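Local coordinates for Atu0111 protein (Agrobacterium tumefaciens, PDB 2FSQ) that is of unknown function but belongs to the 2H clan, which includes phosphoesterases and RNA ligases, so it may process a phosphodiester-containing substrate, at residues A[128-136]-A[145-153]; A[217-225]-A[231-239]. All blocks are in the same frame, centred on the assembly; numbering follows the deposited sequence.

Overall arrangement
Both contacts join the strands of an antiparallel hairpin, and they follow one another along the chain, contact 1 closing before contact 2 opens. Contact 1 lies in the three-stranded sheet of 133-139, 142-147 and 179-182; contact 2 forms one side of the four-stranded sheet in which 84-92, 42-48, 222-226 and 233-237 follow in order. Their centres are about 18 Å apart, yet they touch: F131 CZ packs 4.0 Å from P221 CG, and M218 leans on M133. Helix 150-167, which begins in contact 1, carries W159 against P221 and F238 of contact 2. The two sheets thus meet through these segments, consistent with the two-lobed alpha/beta fold of 2H proteins.

Contact 1 (A[128-136]-A[145-153]); sequences LPAFNMRVT and MKGATAEDD
D152 OD1 accepts from N132 N at 2.9 Å in a nearly straight bond (173°) that comes from above the carboxylate plane, and from a water that also donates to A130 O. The other oxygen, OD2, is gripped by T149 twice: T149 N approaches on the anti lone pair, while T149 OG1, 2.7 Å from D152 OD2, comes from above the plane. A second water links OD2 to N132 ND2. With the weak return bond from D152 N to T149 OG1, this is a capping box at the start of helix 150-167, so the helix start is tied to N132, the residue just before strand 133-136. This strand pairs with 145-147 as an antiparallel hairpin: R134 and K146 are the hydrogen-bonded pair, R134 N lying 2.8 Å from K146 O, and the ladder is prolonged by A148 N on N132 O at 2.8 Å. R134 leaves its backbone with CG between N and the carbonyl carbon (chi1 61°), and its extended chain runs over A148, where NE meets A148 O at 3.0 Å, tilted from the guanidinium plane. M133 bends back instead, bringing SE to 3.9 Å from CA of G147, whose N donates to D153 OD1 at 2.7 Å.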
ATOM      1  N   LEU A 128      -0.007   9.921  19.370  1.00 19.67           N
ATOM      2  CA  LEU A 128       0.384   8.544  19.634  1.00 19.11           C
ATOM      3  C   LEU A 128       1.877   8.376  19.383  1.00 18.45           C
ATOM      4  O   LEU A 128       2.466   9.172  18.655  1.00 18.46           O
ATOM      5  CB  LEU A 128      -0.439   7.578  18.778  1.00 19.05           C
ATOM      6  CG  LEU A 128      -1.950   7.648  18.988  1.00 19.65           C
ATOM      7  CD1 LEU A 128      -2.674   6.803  17.970  1.00 17.47           C
ATOM      8  CD2 LEU A 128      -2.363   7.240  20.388  1.00 20.63           C
ATOM      9  N   PRO A 129       2.505   7.373  20.025  1.00 18.15           N
ATOM     10  CA  PRO A 129       3.944   7.225  19.869  1.00 18.18           C
ATOM     11  C   PRO A 129       4.371   6.882  18.445  1.00 17.21           C
ATOM     12  O   PRO A 129       3.631   6.222  17.687  1.00 17.26           O
ATOM     13  CB  PRO A 129       4.280   6.062  20.814  1.00 18.93           C
ATOM     14  CG  PRO A 129       3.140   5.990  21.782  1.00 20.28           C
ATOM     15  CD  PRO A 129       1.948   6.373  20.961  1.00 19.29           C
ATOM     16  N   ALA A 130       5.578   7.302  18.097  1.00 16.82           N
ATOM     17  CA  ALA A 130       6.163   6.939  16.818  1.00 16.30           C
ATOM     18  C   ALA A 130       6.467   5.456  16.778  1.00 16.07           C
ATOM     19  O   ALA A 130       6.669   4.804  17.809  1.00 16.28           O
ATOM     20  CB  ALA A 130       7.446   7.729  16.591  1.00 17.62           C
ATOM     21  N   PHE A 131       6.485   4.923  15.561  1.00 14.57           N
ATOM     22  CA  PHE A 131       6.823   3.528  15.328  1.00 14.85           C
ATOM     23  C   PHE A 131       7.839   3.427  14.199  1.00 14.62           C
ATOM     24  O   PHE A 131       7.930   4.314  13.344  1.00 16.23           O
ATOM     25  CB  PHE A 131       5.566   2.712  14.996  1.00 14.74           C
ATOM     26  CG  PHE A 131       4.741   3.282  13.857  1.00 15.21           C
ATOM     27  CD1 PHE A 131       5.028   2.966  12.522  1.00 14.85           C
ATOM     28  CD2 PHE A 131       3.664   4.127  14.123  1.00 15.48           C
ATOM     29  CE1 PHE A 131       4.237   3.491  11.474  1.00 15.37           C
ATOM     30  CE2 PHE A 131       2.881   4.642  13.096  1.00 16.44           C
ATOM     31  CZ  PHE A 131       3.177   4.331  11.769  1.00 15.29           C
ATOM     32  N   ASN A 132       8.602   2.339  14.225  1.00 14.17           N
ATOM     33  CA  ASN A 132       9.558   2.009  13.190  1.00 14.13           C
ATOM     34  C   ASN A 132       9.145   0.699  12.539  1.00 13.54           C
ATOM     35  O   ASN A 132       8.704  -0.215  13.234  1.00 13.50           O
ATOM     36  CB  ASN A 132      10.926   1.807  13.833  1.00 14.59           C
ATOM     37  CG  ASN A 132      11.444   3.056  14.490  1.00 16.08           C
ATOM     38  OD1 ASN A 132      11.560   4.093  13.846  1.00 18.14           O
ATOM     39  ND2 ASN A 132      11.763   2.965  15.781  1.00 17.66           N
HETATM   40  N   MSE A 133       9.263   0.629  11.214  1.00 12.52           N
HETATM   41  CA  MSE A 133       8.897  -0.557  10.446  1.00 12.33           C
HETATM   42  C   MSE A 133      10.121  -1.088   9.711  1.00 11.08           C
HETATM   43  O   MSE A 133      11.062  -0.323   9.426  1.00 11.97           O
HETATM   44  CB  MSE A 133       7.793  -0.229   9.423  1.00 12.19           C
HETATM   45  CG  MSE A 133       6.582   0.504   9.998  1.00 12.90           C
HETATM   46 SE   MSE A 133       5.520  -0.588  11.218  0.75 18.24          SE
HETATM   47  CE  MSE A 133       4.724  -1.872   9.988  1.00 15.08           C
ATOM     48  N   ARG A 134      10.110  -2.373   9.391  1.00 12.24           N
ATOM     49  CA  ARG A 134      11.188  -3.016   8.622  1.00 12.70           C
ATOM     50  C   ARG A 134      10.571  -3.896   7.552  1.00 12.85           C
ATOM     51  O   ARG A 134       9.427  -4.367   7.693  1.00 13.27           O
ATOM     52  CB  ARG A 134      12.134  -3.850   9.497  1.00 13.25           C
ATOM     53  CG  ARG A 134      11.472  -4.977  10.211  1.00 15.57           C
ATOM     54  CD  ARG A 134      12.528  -5.632  11.070  1.00 19.29           C
ATOM     55  NE  ARG A 134      11.967  -6.565  12.034  1.00 24.97           N
ATOM     56  CZ  ARG A 134      11.979  -7.875  11.858  1.00 27.86           C
ATOM     57  NH1 ARG A 134      12.493  -8.388  10.741  1.00 28.71           N
ATOM     58  NH2 ARG A 134      11.463  -8.663  12.785  1.00 29.26           N
ATOM     59  N   VAL A 135      11.323  -4.129   6.478  0.60 13.05           N
ATOM     60  CA  VAL A 135      10.871  -5.002   5.391  0.60 13.59           C
ATOM     61  C   VAL A 135      11.183  -6.469   5.688  0.60 13.96           C
ATOM     62  O   VAL A 135      12.319  -6.817   6.023  0.60 14.10           O
ATOM     63  CB  VAL A 135      11.453  -4.573   4.007  0.60 13.78           C
ATOM     64  CG1 VAL A 135      12.990  -4.672   3.965  0.60 13.55           C
ATOM     65  CG2 VAL A 135      10.810  -5.380   2.855  0.60 14.13           C
ATOM     66  N   THR A 136      10.169  -7.322   5.561  1.00 13.87           N
ATOM     67  CA  THR A 136      10.303  -8.740   5.884  1.00 15.10           C
ATOM     68  C   THR A 136      10.141  -9.651   4.673  1.00 14.91           C
ATOM     69  O   THR A 136      10.513 -10.820   4.738  1.00 16.86           O
ATOM     70  CB  THR A 136       9.296  -9.159   6.950  1.00 15.84           C
ATOM     71  OG1 THR A 136       7.983  -8.837   6.493  1.00 17.14           O
ATOM     72  CG2 THR A 136       9.552  -8.377   8.229  1.00 16.69           C
HETATM   73  N   MSE A 145       5.899  -5.660   5.189  0.60 13.48           N
HETATM   74  CA  MSE A 145       6.547  -5.055   6.343  0.60 15.31           C
HETATM   75  C   MSE A 145       5.878  -5.393   7.644  0.60 14.11           C
HETATM   76  O   MSE A 145       4.681  -5.670   7.687  0.60 13.58           O
HETATM   77  CB  MSE A 145       6.503  -3.553   6.204  0.60 15.39           C
HETATM   78  CG  MSE A 145       7.121  -3.115   4.914  0.60 16.29           C
HETATM   79 SE   MSE A 145       6.773  -1.258   4.431  0.45 21.92          SE
HETATM   80  CE  MSE A 145       7.422  -0.377   6.023  0.60 20.60           C
ATOM     81  N   LYS A 146       6.674  -5.351   8.706  0.60 13.50           N
ATOM     82  CA  LYS A 146       6.157  -5.411  10.055  0.60 14.61           C
ATOM     83  C   LYS A 146       6.933  -4.407  10.899  0.60 13.17           C
ATOM     84  O   LYS A 146       7.873  -3.754  10.439  0.60 12.63           O
ATOM     85  CB  LYS A 146       6.283  -6.827  10.650  0.60 14.81           C
ATOM     86  CG  LYS A 146       5.284  -7.861  10.108  0.60 18.59           C
ATOM     87  CD  LYS A 146       5.416  -9.185  10.839  0.60 18.60           C
ATOM     88  CE  LYS A 146       4.733  -9.162  12.206  0.60 22.25           C
ATOM     89  NZ  LYS A 146       3.281  -8.828  12.162  0.60 20.57           N
ATOM     90  N   GLY A 147       6.545  -4.304  12.150  1.00 12.47           N
ATOM     91  CA  GLY A 147       7.244  -3.460  13.127  1.00 13.29           C
ATOM     92  C   GLY A 147       8.716  -3.871  13.209  1.00 13.49           C
ATOM     93  O   GLY A 147       9.070  -5.057  13.078  1.00 13.96           O
ATOM     94  N   ALA A 148       9.599  -2.890  13.356  1.00 13.86           N
ATOM     95  CA  ALA A 148      11.029  -3.178  13.467  1.00 14.36           C
ATOM     96  C   ALA A 148      11.249  -4.098  14.665  1.00 14.99           C
ATOM     97  O   ALA A 148      12.069  -5.024  14.608  1.00 16.74           O
ATOM     98  CB  ALA A 148      11.804  -1.888  13.629  1.00 14.71           C
ATOM     99  N   THR A 149      10.488  -3.841  15.726  1.00 15.11           N
ATOM    100  CA  THR A 149      10.469  -4.667  16.940  1.00 15.63           C
ATOM    101  C   THR A 149       9.018  -5.058  17.253  1.00 15.62           C
ATOM    102  O   THR A 149       8.056  -4.450  16.730  1.00 15.17           O
ATOM    103  CB  THR A 149      11.038  -3.910  18.159  1.00 15.24           C
ATOM    104  OG1 THR A 149      10.139  -2.845  18.491  1.00 15.58           O
ATOM    105  CG2 THR A 149      12.446  -3.354  17.877  1.00 15.97           C
ATOM    106  N   ALA A 150       8.843  -6.068  18.098  1.00 16.64           N
ATOM    107  CA  ALA A 150       7.502  -6.490  18.487  1.00 17.11           C
ATOM    108  C   ALA A 150       6.702  -5.346  19.120  1.00 16.89           C
ATOM    109  O   ALA A 150       5.497  -5.237  18.912  1.00 17.37           O
ATOM    110  CB  ALA A 150       7.542  -7.716  19.396  1.00 17.45           C
ATOM    111  N   GLU A 151       7.375  -4.473  19.861  1.00 17.33           N
ATOM    112  CA  GLU A 151       6.702  -3.303  20.405  1.00 16.31           C
ATOM    113  C   GLU A 151       6.156  -2.377  19.310  1.00 16.43           C
ATOM    114  O   GLU A 151       5.098  -1.776  19.483  1.00 15.88           O
ATOM    115  CB  GLU A 151       7.663  -2.540  21.333  1.00 17.01           C
ATOM    116  CG  GLU A 151       6.954  -1.474  22.139  1.00 18.75           C
ATOM    117  CD  GLU A 151       7.885  -0.440  22.747  1.00 20.56           C
ATOM    118  OE1 GLU A 151       9.022  -0.270  22.244  1.00 22.21           O
ATOM    119  OE2 GLU A 151       7.455   0.250  23.702  1.00 24.43           O
ATOM    120  N   ASP A 152       6.890  -2.209  18.210  1.00 15.64           N
ATOM    121  CA  ASP A 152       6.385  -1.414  17.085  1.00 14.96           C
ATOM    122  C   ASP A 152       5.077  -1.946  16.521  1.00 15.14           C
ATOM    123  O   ASP A 152       4.201  -1.171  16.169  1.00 14.01           O
ATOM    124  CB  ASP A 152       7.419  -1.304  15.964  1.00 14.43           C
ATOM    125  CG  ASP A 152       8.620  -0.482  16.363  1.00 14.52           C
ATOM    126  OD1 ASP A 152       8.430   0.716  16.588  1.00 15.17           O
ATOM    127  OD2 ASP A 152       9.728  -1.060  16.480  1.00 15.37           O
ATOM    128  N   ASP A 153       4.943  -3.265  16.453  1.00 14.67           N
ATOM    129  CA  ASP A 153       3.670  -3.855  16.023  1.00 15.04           C
ATOM    130  C   ASP A 153       2.514  -3.418  16.927  1.00 15.67           C
ATOM    131  O   ASP A 153       1.419  -3.098  16.454  1.00 15.40           O
ATOM    132  CB  ASP A 153       3.754  -5.377  15.989  1.00 16.17           C
ATOM    133  CG  ASP A 153       4.719  -5.884  14.951  1.00 17.68           C
ATOM    134  OD1 ASP A 153       4.713  -5.375  13.799  1.00 17.55           O
ATOM    135  OD2 ASP A 153       5.511  -6.789  15.296  1.00 22.01           O
TER
HETATM  136  O   HOH W   1       8.901   2.772  18.424  1.00 23.88           O
HETATM  137  O   HOH W   2      11.927   0.427  17.148  1.00 18.62           O

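Contact 2 (A[217-225]-A[231-239]); sequences QMRPPAFCE and HFKELVVFD
The F223 ring takes V236 CG2 at its edge, near the ring plane, while L235 CD1 approaches obliquely, 4.3 Å from F223 CE2. F223 CG stands anti to the backbone N (chi1 177°), which places the ring in contact with Y118 of helix 111-121 and leaves CB packed beside V236 CB. The F238 ring lies along the backbone of P221 to F223, its CD2 3.3 Å from P221 O. P221 O and F223 N approach the ring obliquely, and CE2 also packs on F223 CB, while V236 O sits over one face, offset toward the rim. Rings of F125 and F163 also meet F238. The third flat group, the R219 guanidinium, presents its edge to E234, with OE2 in its plane and NH1 3.1 Å from OE2 in a salt bridge. The two planes stand 78° apart, and NH1 comes to OE2 from above the carboxylate rather than within its plane. R219 is deposited in two conformers, and the bridge is that of the one described. A water donates to both E234 OE2 and P220 O.

The strands 222-225 and 233-237 form an antiparallel hairpin at the border of the four-stranded sheet, whose register is shifted by one residue at a classic beta bulge. L235 and V236 both face F223, and F223 O accepts from L235 N at 2.7 Å and, on a lone pair, from V236 N at 3.2 Å. Beyond the bulge E225 and K233 are joined by two backbone bonds, and their side chains run side by side, E225 OE2 lying 3.9 Å from K233 CD but 5.8 Å from K233 NZ. L235 crosses E225 at about a right angle, its methyls against the carboxylate. On the other sheet face, C224 SG and A222 CB pack on E234 CG.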
ATOM      1  N   GLN A 217      12.726   4.261   6.636  1.00 14.00           N
ATOM      2  CA  GLN A 217      12.439   5.617   7.046  1.00 14.48           C
ATOM      3  C   GLN A 217      11.209   6.135   6.308  1.00 15.00           C
ATOM      4  O   GLN A 217      11.109   5.981   5.088  1.00 15.46           O
ATOM      5  CB  GLN A 217      13.623   6.527   6.764  1.00 14.94           C
ATOM      6  CG  GLN A 217      13.441   7.899   7.395  1.00 15.96           C
ATOM      7  CD  GLN A 217      14.428   8.925   6.908  1.00 18.29           C
ATOM      8  OE1 GLN A 217      15.341   8.628   6.155  1.00 19.41           O
ATOM      9  NE2 GLN A 217      14.231  10.164   7.335  1.00 19.86           N
HETATM   10  N   MSE A 218      10.292   6.764   7.043  0.50 14.15           N
HETATM   11  CA  MSE A 218       9.081   7.327   6.431  0.50 13.98           C
HETATM   12  C   MSE A 218       8.660   8.628   7.084  0.50 14.26           C
HETATM   13  O   MSE A 218       9.158   9.008   8.151  0.50 14.40           O
HETATM   14  CB  MSE A 218       7.926   6.317   6.467  0.50 14.21           C
HETATM   15  CG  MSE A 218       8.170   5.127   5.578  0.50 12.78           C
HETATM   16 SE   MSE A 218       6.753   3.807   5.649  0.37 15.44          SE
HETATM   17  CE  MSE A 218       7.116   3.076   7.415  0.50 16.76           C
ATOM     18  N   ARG A 219       7.758   9.331   6.413  0.50 14.42           N
ATOM     19  CA  ARG A 219       7.142  10.507   6.995  0.50 15.22           C
ATOM     20  C   ARG A 219       6.134  10.052   8.058  0.50 16.18           C
ATOM     21  O   ARG A 219       5.683   8.906   8.035  0.50 16.19           O
ATOM     22  CB  ARG A 219       6.386  11.298   5.920  0.50 15.36           C
ATOM     23  CG  ARG A 219       7.100  11.522   4.588  0.50 15.93           C
ATOM     24  CD  ARG A 219       6.308  12.545   3.776  0.50 14.41           C
ATOM     25  NE  ARG A 219       6.755  12.651   2.388  0.50 15.64           N
ATOM     26  CZ  ARG A 219       6.010  13.136   1.397  0.50 17.24           C
ATOM     27  NH1 ARG A 219       4.776  13.572   1.630  0.50 17.87           N
ATOM     28  NH2 ARG A 219       6.492  13.186   0.163  0.50 20.04           N
ATOM     29  N   PRO A 220       5.748  10.955   8.973  1.00 16.43           N
ATOM     30  CA  PRO A 220       4.655  10.643   9.907  1.00 16.56           C
ATOM     31  C   PRO A 220       3.344  10.332   9.155  1.00 15.42           C
ATOM     32  O   PRO A 220       3.151  10.788   8.022  1.00 15.58           O
ATOM     33  CB  PRO A 220       4.485  11.933  10.709  1.00 17.18           C
ATOM     34  CG  PRO A 220       5.737  12.685  10.512  1.00 18.76           C
ATOM     35  CD  PRO A 220       6.318  12.300   9.206  1.00 17.15           C
ATOM     36  N   PRO A 221       2.448   9.576   9.789  1.00 14.91           N
ATOM     37  CA  PRO A 221       1.184   9.269   9.106  1.00 14.03           C
ATOM     38  C   PRO A 221       0.418  10.541   8.754  1.00 13.98           C
ATOM     39  O   PRO A 221       0.429  11.513   9.521  1.00 15.07           O
ATOM     40  CB  PRO A 221       0.401   8.473  10.154  1.00 14.34           C
ATOM     41  CG  PRO A 221       1.453   7.910  11.069  1.00 14.39           C
ATOM     42  CD  PRO A 221       2.517   8.986  11.137  1.00 14.89           C
ATOM     43  N   ALA A 222      -0.243  10.525   7.604  1.00 13.80           N
ATOM     44  CA  ALA A 222      -0.993  11.669   7.139  1.00 13.91           C
ATOM     45  C   ALA A 222      -2.278  11.220   6.469  1.00 13.58           C
ATOM     46  O   ALA A 222      -2.271  10.273   5.680  1.00 13.12           O
ATOM     47  CB  ALA A 222      -0.142  12.491   6.151  1.00 14.84           C
ATOM     48  N   PHE A 223      -3.357  11.947   6.749  1.00 14.42           N
ATOM     49  CA  PHE A 223      -4.615  11.761   6.034  1.00 15.10           C
ATOM     50  C   PHE A 223      -4.495  12.470   4.682  1.00 15.08           C
ATOM     51  O   PHE A 223      -4.149  13.665   4.626  1.00 15.61           O
ATOM     52  CB  PHE A 223      -5.792  12.310   6.860  1.00 15.60           C
ATOM     53  CG  PHE A 223      -7.120  12.226   6.158  1.00 15.77           C
ATOM     54  CD1 PHE A 223      -7.650  10.996   5.781  1.00 16.08           C
ATOM     55  CD2 PHE A 223      -7.839  13.375   5.876  1.00 16.96           C
ATOM     56  CE1 PHE A 223      -8.863  10.908   5.133  1.00 15.88           C
ATOM     57  CE2 PHE A 223      -9.063  13.298   5.235  1.00 17.16           C
ATOM     58  CZ  PHE A 223      -9.581  12.065   4.870  1.00 17.09           C
ATOM     59  N   CYS A 224      -4.767  11.729   3.604  1.00 14.58           N
ATOM     60  CA  CYS A 224      -4.526  12.173   2.237  1.00 14.86           C
ATOM     61  C   CYS A 224      -5.755  11.963   1.387  1.00 14.61           C
ATOM     62  O   CYS A 224      -6.609  11.109   1.696  1.00 14.65           O
ATOM     63  CB  CYS A 224      -3.403  11.367   1.570  1.00 14.80           C
ATOM     64  SG  CYS A 224      -1.790  11.497   2.371  1.00 16.27           S
ATOM     65  N   GLU A 225      -5.835  12.715   0.297  1.00 15.32           N
ATOM     66  CA  GLU A 225      -6.794  12.406  -0.765  1.00 16.12           C
ATOM     67  C   GLU A 225      -6.063  12.050  -2.058  1.00 15.62           C
ATOM     68  O   GLU A 225      -4.914  12.463  -2.267  1.00 16.16           O
ATOM     69  CB  GLU A 225      -7.770  13.573  -0.995  1.00 16.81           C
ATOM     70  CG  GLU A 225      -7.087  14.792  -1.582  1.00 17.89           C
ATOM     71  CD  GLU A 225      -7.984  16.002  -1.712  1.00 19.24           C
ATOM     72  OE1 GLU A 225      -9.151  15.966  -1.249  1.00 22.00           O
ATOM     73  OE2 GLU A 225      -7.484  17.002  -2.263  1.00 22.65           O
ATOM     74  N   HIS A 231      -0.726   9.728  -6.998  1.00 14.35           N
ATOM     75  CA  HIS A 231      -0.398  10.846  -6.110  1.00 14.48           C
ATOM     76  C   HIS A 231      -1.356  10.931  -4.947  1.00 14.81           C
ATOM     77  O   HIS A 231      -2.569  10.790  -5.124  1.00 14.67           O
ATOM     78  CB  HIS A 231      -0.398  12.160  -6.907  1.00 14.84           C
ATOM     79  CG  HIS A 231       0.099  13.333  -6.130  1.00 15.57           C
ATOM     80  ND1 HIS A 231       1.424  13.485  -5.766  1.00 18.82           N
ATOM     81  CD2 HIS A 231      -0.554  14.411  -5.638  1.00 17.53           C
ATOM     82  CE1 HIS A 231       1.560  14.609  -5.084  1.00 20.46           C
ATOM     83  NE2 HIS A 231       0.379  15.194  -4.999  1.00 19.86           N
ATOM     84  N   PHE A 232      -0.794  11.179  -3.768  1.00 14.66           N
ATOM     85  CA  PHE A 232      -1.550  11.253  -2.511  1.00 15.01           C
ATOM     86  C   PHE A 232      -1.245  12.588  -1.854  1.00 15.58           C
ATOM     87  O   PHE A 232      -0.125  12.811  -1.391  1.00 16.41           O
ATOM     88  CB  PHE A 232      -1.183  10.079  -1.600  1.00 14.81           C
ATOM     89  CG  PHE A 232      -1.496   8.758  -2.219  1.00 13.91           C
ATOM     90  CD1 PHE A 232      -2.717   8.137  -1.964  1.00 13.92           C
ATOM     91  CD2 PHE A 232      -0.610   8.152  -3.102  1.00 15.28           C
ATOM     92  CE1 PHE A 232      -3.040   6.942  -2.570  1.00 14.85           C
ATOM     93  CE2 PHE A 232      -0.937   6.970  -3.742  1.00 15.05           C
ATOM     94  CZ  PHE A 232      -2.153   6.349  -3.458  1.00 14.35           C
ATOM     95  N   LYS A 233      -2.229  13.485  -1.862  1.00 16.11           N
ATOM     96  CA  LYS A 233      -2.037  14.827  -1.347  1.00 16.85           C
ATOM     97  C   LYS A 233      -2.305  14.834   0.147  1.00 16.91           C
ATOM     98  O   LYS A 233      -3.390  14.465   0.580  1.00 16.51           O
ATOM     99  CB  LYS A 233      -2.979  15.777  -2.071  1.00 17.41           C
ATOM    100  CG  LYS A 233      -2.962  17.181  -1.529  1.00 20.93           C
ATOM    101  CD  LYS A 233      -3.746  18.119  -2.451  1.00 25.74           C
ATOM    102  CE  LYS A 233      -3.959  19.489  -1.821  1.00 30.14           C
ATOM    103  NZ  LYS A 233      -2.702  20.143  -1.386  1.00 33.55           N
ATOM    104  N   GLU A 234      -1.304  15.236   0.935  1.00 16.82           N
ATOM    105  CA  GLU A 234      -1.445  15.284   2.385  1.00 17.50           C
ATOM    106  C   GLU A 234      -2.343  16.429   2.830  1.00 17.80           C
ATOM    107  O   GLU A 234      -2.124  17.593   2.462  1.00 19.27           O
ATOM    108  CB  GLU A 234      -0.085  15.389   3.082  1.00 17.99           C
ATOM    109  CG  GLU A 234       0.843  14.204   2.839  1.00 19.71           C
ATOM    110  CD  GLU A 234       2.063  14.238   3.730  1.00 20.77           C
ATOM    111  OE1 GLU A 234       2.421  15.341   4.203  1.00 27.42           O
ATOM    112  OE2 GLU A 234       2.685  13.174   3.938  1.00 21.31           O
ATOM    113  N   LEU A 235      -3.342  16.090   3.634  1.00 17.80           N
ATOM    114  CA  LEU A 235      -4.285  17.091   4.143  1.00 18.06           C
ATOM    115  C   LEU A 235      -4.099  17.341   5.636  1.00 18.60           C
ATOM    116  O   LEU A 235      -4.122  18.493   6.087  1.00 19.84           O
ATOM    117  CB  LEU A 235      -5.737  16.673   3.842  1.00 18.54           C
ATOM    118  CG  LEU A 235      -6.101  16.429   2.373  1.00 19.22           C
ATOM    119  CD1 LEU A 235      -7.536  15.924   2.251  1.00 20.96           C
ATOM    120  CD2 LEU A 235      -5.884  17.674   1.496  1.00 21.43           C
ATOM    121  N   VAL A 236      -3.920  16.268   6.411  1.00 18.86           N
ATOM    122  CA  VAL A 236      -3.707  16.387   7.850  1.00 18.78           C
ATOM    123  C   VAL A 236      -2.542  15.498   8.235  1.00 19.21           C
ATOM    124  O   VAL A 236      -2.598  14.288   8.026  1.00 19.24           O
ATOM    125  CB  VAL A 236      -4.932  15.933   8.683  1.00 19.31           C
ATOM    126  CG1 VAL A 236      -4.683  16.155  10.179  1.00 20.21           C
ATOM    127  CG2 VAL A 236      -6.210  16.650   8.254  1.00 18.74           C
ATOM    128  N   VAL A 237      -1.489  16.098   8.786  1.00 17.90           N
ATOM    129  CA  VAL A 237      -0.315  15.338   9.200  1.00 18.89           C
ATOM    130  C   VAL A 237      -0.369  15.058  10.703  1.00 19.14           C
ATOM    131  O   VAL A 237      -0.597  15.969  11.522  1.00 20.38           O
ATOM    132  CB  VAL A 237       0.999  16.095   8.838  1.00 18.57           C
ATOM    133  CG1 VAL A 237       2.210  15.307   9.317  1.00 20.15           C
ATOM    134  CG2 VAL A 237       1.052  16.329   7.339  1.00 20.48           C
ATOM    135  N   PHE A 238      -0.128  13.803  11.070  1.00 19.09           N
ATOM    136  CA  PHE A 238      -0.168  13.407  12.468  1.00 19.86           C
ATOM    137  C   PHE A 238       1.253  13.310  13.001  1.00 21.67           C
ATOM    138  O   PHE A 238       1.758  12.224  13.278  1.00 22.01           O
ATOM    139  CB  PHE A 238      -0.942  12.084  12.621  1.00 18.54           C
ATOM    140  CG  PHE A 238      -2.327  12.138  12.028  1.00 17.40           C
ATOM    141  CD1 PHE A 238      -3.311  12.925  12.615  1.00 18.66           C
ATOM    142  CD2 PHE A 238      -2.633  11.427  10.868  1.00 17.04           C
ATOM    143  CE1 PHE A 238      -4.590  12.984  12.068  1.00 19.49           C
ATOM    144  CE2 PHE A 238      -3.906  11.481  10.312  1.00 18.04           C
ATOM    145  CZ  PHE A 238      -4.881  12.258  10.909  1.00 17.24           C
ATOM    146  N   ASP A 239       1.907  14.472  13.102  1.00 23.68           N
ATOM    147  CA  ASP A 239       3.303  14.541  13.526  1.00 25.97           C
ATOM    148  C   ASP A 239       3.421  15.022  14.966  1.00 27.05           C
ATOM    149  O   ASP A 239       2.473  14.889  15.747  1.00 28.41           O
ATOM    150  CB  ASP A 239       4.153  15.393  12.564  1.00 26.82           C
ATOM    151  CG  ASP A 239       3.652  16.827  12.415  1.00 29.12           C
ATOM    152  OD1 ASP A 239       2.582  17.184  12.962  1.00 32.13           O
ATOM    153  OD2 ASP A 239       4.354  17.607  11.729  1.00 32.04           O
TER
HETATM  154  O   HOH W   3       3.604  13.250   6.670  1.00 20.11           O